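Local coordinates for protein beta-carbonic anhydrase (Methanothermobacter thermautotrophicus, PDB 1G5C) that catalyses the reversible hydration of carbon dioxide to bicarbonate as a zinc-dependent, beta-class carbonic anhydrase of the "cab" type, at residues Lys56-Asp64 with Asn131-Leu139. Sequence-based numbering, arbitrary orientation.
Sequences KNAGNIVDD and NVIEGVKRL
The guanidinium of Arg138 meets Val62 O obliquely: NH1 donates to that carbonyl over 2.9 Å, with the oxygen lying 31° out of the guanidinium plane. At the edge, and in plane, sits Glu134 OE2, which takes the NE hydrogen almost straight on its anti lone pair in a salt bridge. Glu134, one turn earlier in the helix, thus fixes the guanidinium at NE, while NH1 makes a bent bond to the loop. The other flat groups are two amides, Asn60 and Asn131, with planes 51° apart; their ND2 atoms, both donors, come within 3.3 Å without bonding. With its CG anti to the backbone N (chi1 178°), Asn131 reaches the turn with ND2, which makes weak hydrogen bonds to Gly59 O (2.8 Å) and Asn60 O (3.4 Å). Its OD1 lies 3.6 Å from Ile61 CG1. A water donates to both Asn60 O and Asn131 O, bridging loop and helix. The loop runs from strand 53-57 of the central sheet to helix 64-77, starting with a type II turn, Asn57 to Asn60, whose Gly59 lies close to the zinc bound by Cys32, His87 and Cys90; helix 128-141 packs beside it. Asn57 braces the loop from within, ND2 giving a nearly straight bond to Ile61 O and OD1 accepting from Ile61 N. Val62 sets CG2 3.5 Å from Gly135 CA, where the helix has no side chain, and CG1 4.0 Å from Leu139 CG; Val62 and Leu139 both also touch Ile84 and Ile67.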
loop_
_atom_site.group_PDB
_atom_site.type_symbol
_atom_site.label_atom_id
_atom_site.label_comp_id
_atom_site.label_asym_id
_atom_site.label_seq_id
_atom_site.Cartn_x
_atom_site.Cartn_y
_atom_site.Cartn_z
ATOM N N LYS A 56 -1.665 -2.640 0.167
ATOM C CA LYS A 56 -2.176 -3.511 -0.892
ATOM C C LYS A 56 -1.090 -3.919 -1.876
ATOM O O LYS A 56 -0.282 -3.093 -2.306
ATOM C CB LYS A 56 -3.292 -2.813 -1.709
ATOM C CG LYS A 56 -4.587 -2.497 -0.959
ATOM C CD LYS A 56 -5.627 -1.847 -1.911
ATOM C CE LYS A 56 -6.977 -1.623 -1.247
ATOM N NZ LYS A 56 -8.031 -1.270 -2.279
ATOM N N ASN A 57 -1.065 -5.202 -2.225
ATOM C CA ASN A 57 -0.111 -5.695 -3.207
ATOM C C ASN A 57 -0.799 -6.860 -3.916
ATOM O O ASN A 57 -1.970 -7.139 -3.648
ATOM C CB ASN A 57 1.209 -6.126 -2.545
ATOM C CG ASN A 57 1.058 -7.353 -1.624
ATOM O OD1 ASN A 57 0.017 -8.017 -1.582
ATOM N ND2 ASN A 57 2.120 -7.656 -0.895
ATOM N N ALA A 58 -0.104 -7.536 -4.827
ATOM C CA ALA A 58 -0.742 -8.629 -5.553
ATOM C C ALA A 58 -0.924 -9.882 -4.689
ATOM O O ALA A 58 0.056 -10.535 -4.328
ATOM C CB ALA A 58 0.075 -8.969 -6.815
ATOM N N GLY A 59 -2.175 -10.204 -4.354
ATOM C CA GLY A 59 -2.456 -11.392 -3.556
ATOM C C GLY A 59 -2.356 -11.244 -2.053
ATOM O O GLY A 59 -2.427 -12.246 -1.338
ATOM N N ASN A 60 -2.225 -10.006 -1.565
ATOM C CA ASN A 60 -2.077 -9.732 -0.135
ATOM C C ASN A 60 -1.114 -10.706 0.531
ATOM O O ASN A 60 -1.419 -11.350 1.545
ATOM C CB ASN A 60 -3.432 -9.714 0.600
ATOM C CG ASN A 60 -4.262 -10.966 0.363
ATOM O OD1 ASN A 60 -5.005 -11.053 -0.606
ATOM N ND2 ASN A 60 -4.145 -11.930 1.253
ATOM N N ILE A 61 0.064 -10.805 -0.065
ATOM C CA ILE A 61 1.126 -11.665 0.439
ATOM C C ILE A 61 2.031 -10.826 1.342
ATOM O O ILE A 61 2.460 -9.738 0.963
ATOM C CB ILE A 61 1.948 -12.216 -0.719
ATOM C CG1 ILE A 61 1.067 -13.114 -1.579
ATOM C CG2 ILE A 61 3.182 -12.975 -0.186
ATOM C CD1 ILE A 61 1.748 -13.566 -2.857
ATOM N N VAL A 62 2.308 -11.324 2.537
ATOM C CA VAL A 62 3.147 -10.604 3.482
ATOM C C VAL A 62 4.626 -10.819 3.179
ATOM O O VAL A 62 5.180 -11.884 3.462
ATOM C CB VAL A 62 2.851 -11.060 4.928
ATOM C CG1 VAL A 62 3.768 -10.332 5.904
ATOM C CG2 VAL A 62 1.393 -10.794 5.268
ATOM N N ASP A 63 5.254 -9.820 2.570
ATOM C CA ASP A 63 6.676 -9.893 2.248
ATOM C C ASP A 63 7.371 -8.795 3.058
ATOM O O ASP A 63 6.741 -8.154 3.908
ATOM C CB ASP A 63 6.903 -9.698 0.736
ATOM C CG ASP A 63 6.365 -8.368 0.222
ATOM O OD1 ASP A 63 6.516 -8.076 -0.990
ATOM O OD2 ASP A 63 5.792 -7.608 1.030
ATOM N N ASP A 64 8.662 -8.586 2.814
ATOM C CA ASP A 64 9.423 -7.573 3.549
ATOM C C ASP A 64 8.834 -6.170 3.449
ATOM O O ASP A 64 8.839 -5.419 4.433
ATOM C CB ASP A 64 10.870 -7.528 3.060
ATOM C CG ASP A 64 11.580 -8.858 3.215
ATOM O OD1 ASP A 64 11.515 -9.448 4.318
ATOM O OD2 ASP A 64 12.210 -9.313 2.234
ATOM N N ASN A 131 -3.011 -18.622 2.257
ATOM C CA ASN A 131 -2.138 -17.455 2.102
ATOM C C ASN A 131 -2.376 -16.471 3.247
ATOM O O ASN A 131 -1.427 -15.884 3.779
ATOM C CB ASN A 131 -2.404 -16.772 0.769
ATOM C CG ASN A 131 -1.568 -15.546 0.593
ATOM O OD1 ASN A 131 -0.346 -15.612 0.671
ATOM N ND2 ASN A 131 -2.219 -14.404 0.364
ATOM N N VAL A 132 -3.638 -16.285 3.637
ATOM C CA VAL A 132 -3.958 -15.390 4.742
ATOM C C VAL A 132 -3.360 -15.892 6.081
ATOM O O VAL A 132 -2.722 -15.132 6.825
ATOM C CB VAL A 132 -5.484 -15.224 4.913
ATOM C CG1 VAL A 132 -5.775 -14.504 6.231
ATOM C CG2 VAL A 132 -6.073 -14.410 3.747
ATOM N N ILE A 133 -3.582 -17.167 6.388
ATOM C CA ILE A 133 -3.067 -17.766 7.611
ATOM C C ILE A 133 -1.553 -17.638 7.623
ATOM O O ILE A 133 -0.952 -17.329 8.648
ATOM C CB ILE A 133 -3.449 -19.267 7.704
ATOM C CG1 ILE A 133 -4.963 -19.409 7.882
ATOM C CG2 ILE A 133 -2.720 -19.931 8.890
ATOM C CD1 ILE A 133 -5.473 -18.771 9.142
ATOM N N GLU A 134 -0.935 -17.887 6.478
ATOM C CA GLU A 134 0.513 -17.789 6.359
ATOM C C GLU A 134 0.961 -16.342 6.636
ATOM O O GLU A 134 1.983 -16.111 7.287
ATOM C CB GLU A 134 0.930 -18.203 4.946
ATOM C CG GLU A 134 2.417 -18.065 4.654
ATOM C CD GLU A 134 3.279 -18.824 5.652
ATOM O OE1 GLU A 134 2.922 -19.974 6.002
ATOM O OE2 GLU A 134 4.318 -18.276 6.080
ATOM N N GLY A 135 0.199 -15.370 6.136
ATOM C CA GLY A 135 0.553 -13.978 6.364
ATOM C C GLY A 135 0.462 -13.650 7.839
ATOM O O GLY A 135 1.279 -12.910 8.379
ATOM N N VAL A 136 -0.545 -14.195 8.506
ATOM C CA VAL A 136 -0.696 -13.945 9.936
ATOM C C VAL A 136 0.541 -14.482 10.660
ATOM O O VAL A 136 1.141 -13.800 11.503
ATOM C CB VAL A 136 -1.971 -14.635 10.486
ATOM C CG1 VAL A 136 -1.963 -14.625 12.021
ATOM C CG2 VAL A 136 -3.232 -13.897 9.949
ATOM N N LYS A 137 0.943 -15.698 10.316
ATOM C CA LYS A 137 2.114 -16.282 10.952
ATOM C C LYS A 137 3.370 -15.440 10.739
ATOM O O LYS A 137 4.155 -15.248 11.667
ATOM C CB LYS A 137 2.318 -17.714 10.456
ATOM C CG LYS A 137 1.841 -18.750 11.486
ATOM C CD LYS A 137 1.486 -20.125 10.900
ATOM C CE LYS A 137 2.086 -20.347 9.523
ATOM N NZ LYS A 137 1.962 -21.765 9.094
ATOM N N ARG A 138 3.562 -14.929 9.527
ATOM C CA ARG A 138 4.726 -14.103 9.243
ATOM C C ARG A 138 4.755 -12.829 10.066
ATOM O O ARG A 138 5.795 -12.452 10.597
ATOM C CB ARG A 138 4.785 -13.732 7.770
ATOM C CG ARG A 138 5.526 -14.742 6.934
ATOM C CD ARG A 138 5.568 -14.337 5.491
ATOM N NE ARG A 138 5.342 -15.510 4.660
ATOM C CZ ARG A 138 5.560 -15.566 3.350
ATOM N NH1 ARG A 138 6.020 -14.505 2.694
ATOM N NH2 ARG A 138 5.308 -16.692 2.693
ATOM N N LEU A 139 3.614 -12.159 10.171
ATOM C CA LEU A 139 3.556 -10.924 10.939
ATOM C C LEU A 139 3.812 -11.210 12.414
ATOM O O LEU A 139 4.591 -10.521 13.067
ATOM C CB LEU A 139 2.193 -10.246 10.761
ATOM C CG LEU A 139 1.979 -9.514 9.429
ATOM C CD1 LEU A 139 0.546 -9.044 9.324
ATOM C CD2 LEU A 139 2.936 -8.326 9.348
HETATM O O HOH W 1 -1.015 -13.114 3.712
#